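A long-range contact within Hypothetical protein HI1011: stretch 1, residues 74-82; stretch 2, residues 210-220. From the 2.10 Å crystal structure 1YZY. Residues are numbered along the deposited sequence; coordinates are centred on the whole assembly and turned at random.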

# COMPACT_ATOMS: atom_id res chain seq x y z
N CYS A 74 1.93 18.38 -7.10
CA CYS A 74 1.27 17.51 -8.06
C CYS A 74 0.42 18.17 -9.15
O CYS A 74 -0.38 19.07 -8.85
CB CYS A 74 0.44 16.53 -7.25
SG CYS A 74 1.39 15.46 -6.13
N THR A 75 0.59 17.73 -10.40
CA THR A 75 -0.18 18.29 -11.51
C THR A 75 -1.14 17.30 -12.15
O THR A 75 -2.02 17.69 -12.92
CB THR A 75 0.72 18.96 -12.60
OG1 THR A 75 1.60 17.99 -13.19
CG2 THR A 75 1.54 20.08 -12.00
N GLN A 76 -0.98 16.02 -11.83
CA GLN A 76 -1.86 14.99 -12.37
C GLN A 76 -2.37 14.16 -11.21
O GLN A 76 -1.59 13.77 -10.35
CB GLN A 76 -1.12 14.11 -13.39
CG GLN A 76 -2.02 13.04 -13.99
CD GLN A 76 -1.40 12.34 -15.18
OE1 GLN A 76 -0.19 12.12 -15.25
NE2 GLN A 76 -2.25 11.95 -16.13
N PHE A 77 -3.66 13.85 -11.20
CA PHE A 77 -4.23 13.10 -10.09
C PHE A 77 -4.78 11.74 -10.44
O PHE A 77 -5.31 11.53 -11.53
CB PHE A 77 -5.27 13.97 -9.39
CG PHE A 77 -4.74 15.31 -9.01
CD1 PHE A 77 -4.11 15.51 -7.78
CD2 PHE A 77 -4.75 16.36 -9.94
CE1 PHE A 77 -3.50 16.71 -7.48
CE2 PHE A 77 -4.13 17.57 -9.65
CZ PHE A 77 -3.50 17.75 -8.42
N TYR A 78 -4.68 10.83 -9.48
CA TYR A 78 -5.12 9.46 -9.66
C TYR A 78 -5.91 8.98 -8.44
O TYR A 78 -5.36 8.87 -7.35
CB TYR A 78 -3.88 8.58 -9.83
CG TYR A 78 -4.13 7.17 -10.31
CD1 TYR A 78 -3.75 6.78 -11.59
CD2 TYR A 78 -4.74 6.22 -9.48
CE1 TYR A 78 -3.97 5.48 -12.05
CE2 TYR A 78 -4.96 4.91 -9.93
CZ TYR A 78 -4.58 4.55 -11.22
OH TYR A 78 -4.79 3.28 -11.69
N PHE A 79 -7.20 8.72 -8.64
CA PHE A 79 -8.07 8.22 -7.58
C PHE A 79 -7.98 6.69 -7.64
O PHE A 79 -8.54 6.07 -8.53
CB PHE A 79 -9.51 8.70 -7.81
CG PHE A 79 -10.51 8.13 -6.84
CD1 PHE A 79 -10.12 7.69 -5.58
CD2 PHE A 79 -11.85 8.00 -7.21
CE1 PHE A 79 -11.03 7.13 -4.70
CE2 PHE A 79 -12.77 7.44 -6.34
CZ PHE A 79 -12.37 7.00 -5.08
N LYS A 80 -7.29 6.11 -6.68
CA LYS A 80 -7.09 4.67 -6.60
C LYS A 80 -8.05 3.92 -5.69
O LYS A 80 -8.12 4.20 -4.49
CB LYS A 80 -5.64 4.39 -6.18
CG LYS A 80 -5.37 3.04 -5.53
CD LYS A 80 -5.06 1.99 -6.54
CE LYS A 80 -4.73 0.68 -5.87
NZ LYS A 80 -5.89 0.03 -5.21
N TYR A 81 -8.75 2.94 -6.25
CA TYR A 81 -9.69 2.11 -5.51
C TYR A 81 -9.37 0.63 -5.71
O TYR A 81 -8.36 0.28 -6.32
CB TYR A 81 -11.14 2.46 -5.88
CG TYR A 81 -11.38 2.67 -7.36
CD1 TYR A 81 -11.35 1.60 -8.25
CD2 TYR A 81 -11.65 3.94 -7.86
CE1 TYR A 81 -11.58 1.80 -9.61
CE2 TYR A 81 -11.88 4.15 -9.21
CZ TYR A 81 -11.85 3.07 -10.08
OH TYR A 81 -12.11 3.25 -11.42
N CYS A 82 -10.21 -0.26 -5.18
CA CYS A 82 -9.94 -1.68 -5.30
C CYS A 82 -10.17 -2.23 -6.71
O CYS A 82 -11.00 -1.70 -7.47
CB CYS A 82 -10.77 -2.47 -4.28
SG CYS A 82 -10.22 -4.17 -3.95
N ALA A 210 -2.86 6.89 -23.77
CA ALA A 210 -4.04 7.67 -24.12
C ALA A 210 -4.40 8.73 -23.05
O ALA A 210 -4.77 9.86 -23.38
CB ALA A 210 -5.23 6.73 -24.37
N VAL A 211 -4.27 8.36 -21.78
CA VAL A 211 -4.58 9.26 -20.67
C VAL A 211 -3.38 10.09 -20.19
O VAL A 211 -3.39 10.62 -19.08
CB VAL A 211 -5.16 8.48 -19.46
CG1 VAL A 211 -6.47 7.82 -19.83
CG2 VAL A 211 -4.16 7.46 -18.96
N ALA A 212 -2.38 10.25 -21.04
CA ALA A 212 -1.18 11.01 -20.70
C ALA A 212 -1.38 12.48 -20.35
O ALA A 212 -0.51 13.10 -19.75
CB ALA A 212 -0.18 10.89 -21.83
N ASP A 213 -2.49 13.06 -20.79
CA ASP A 213 -2.76 14.47 -20.51
C ASP A 213 -4.01 14.71 -19.67
O ASP A 213 -4.43 15.86 -19.50
CB ASP A 213 -2.84 15.27 -21.81
CG ASP A 213 -1.50 15.39 -22.51
OD1 ASP A 213 -0.52 15.84 -21.86
OD2 ASP A 213 -1.41 15.02 -23.70
N PHE A 214 -4.64 13.63 -19.21
CA PHE A 214 -5.81 13.72 -18.36
C PHE A 214 -5.41 14.34 -17.02
O PHE A 214 -4.40 13.95 -16.43
CB PHE A 214 -6.40 12.33 -18.11
CG PHE A 214 -7.42 11.90 -19.12
CD1 PHE A 214 -7.18 12.03 -20.49
CD2 PHE A 214 -8.60 11.30 -18.71
CE1 PHE A 214 -8.10 11.58 -21.42
CE2 PHE A 214 -9.54 10.84 -19.64
CZ PHE A 214 -9.28 10.98 -20.99
N LYS A 215 -6.19 15.31 -16.55
CA LYS A 215 -5.94 15.97 -15.27
C LYS A 215 -6.24 14.98 -14.15
O LYS A 215 -5.68 15.06 -13.06
CB LYS A 215 -6.87 17.17 -15.14
CG LYS A 215 -6.30 18.36 -14.43
CD LYS A 215 -5.39 19.14 -15.34
CE LYS A 215 -4.78 20.35 -14.63
NZ LYS A 215 -3.90 19.99 -13.47
N LEU A 216 -7.18 14.07 -14.43
CA LEU A 216 -7.61 13.03 -13.49
C LEU A 216 -7.92 11.67 -14.13
O LEU A 216 -8.56 11.59 -15.18
CB LEU A 216 -8.86 13.51 -12.74
CG LEU A 216 -9.56 12.46 -11.87
CD1 LEU A 216 -8.68 12.13 -10.66
CD2 LEU A 216 -10.91 12.96 -11.43
N VAL A 217 -7.47 10.60 -13.48
CA VAL A 217 -7.75 9.25 -13.93
C VAL A 217 -8.09 8.41 -12.70
O VAL A 217 -7.72 8.78 -11.58
CB VAL A 217 -6.55 8.61 -14.70
CG1 VAL A 217 -6.13 9.49 -15.88
CG2 VAL A 217 -5.39 8.37 -13.79
N THR A 218 -8.83 7.32 -12.88
CA THR A 218 -9.21 6.45 -11.77
C THR A 218 -8.97 4.98 -12.11
O THR A 218 -8.86 4.60 -13.28
CB THR A 218 -10.71 6.65 -11.35
OG1 THR A 218 -11.57 5.84 -12.17
CG2 THR A 218 -11.14 8.10 -11.47
N GLY A 219 -8.79 4.15 -11.08
CA GLY A 219 -8.57 2.74 -11.31
C GLY A 219 -7.89 2.03 -10.17
O GLY A 219 -7.82 2.54 -9.06
N GLY A 220 -7.46 0.79 -10.43
CA GLY A 220 -6.75 0.02 -9.43
C GLY A 220 -5.26 0.32 -9.57
O GLY A 220 -4.87 1.46 -9.78
O HOH W 1 0.39 10.79 -17.44

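Stretch 2 reaches stretch 1 first through a type I turn, Val211 to Phe214, closed by a backbone hydrogen bond from Phe214 N to Val211 O (3.3 Å). The extended side chain of Gln76 meets this turn: with chi1 and chi2 both t, the side chain carries its amide to the turn, and NE2 donates to Phe214 O at 3.0 Å. The other end of the amide accepts a hydrogen bond from water 1 (2.6 Å to Gln76 OE1), which also donates weakly to Ala212 O (3.4 Å).

At Lys215 the CA-to-CB bond points away, yet the long, flexible chain curls back so that NZ donates to Thr75 O (3.0 Å). Its own carbonyl opens the parallel ladder, accepting from Phe77 N (3.0 Å between N and Lys215 O).

Leu216 pairs with Phe77, and its CD1 packs 4.1 Å from Phe77 CB, apolar against apolar in a buried setting. Val217, on the sheet face it shares with Tyr78, bonds at both backbone ends: N to Phe77 O (3.1 Å) and O from Phe79 N (3.0 Å). Its branched side chain suits a strand, and CG2 presses to 3.2 Å from Tyr78 CD1.

Thr218 shares its face with Phe79. It combines a methyl, CG2, 4.1 Å from Phe79 CB, with a hydroxyl, OG1, that accepts from Tyr81 OH at 2.7 Å.

Gly219 donates from N to Phe79 O (3.2 Å) and accepts at O from Tyr81 N (3.0 Å), while that carbonyl also lies over a face of the Tyr81 ring. Its phi/psi of 158/-169 calls for glycine, since a CB would jam against the carbonyl of Thr218; it would also sit tightly, 3.2 Å, from Tyr78 OH. The same hydroxyl, Tyr78 OH, donates to Gly220 O (2.6 Å), and Gly220 CA lies 3.5 Å from Tyr81 O in a CA-H...O contact.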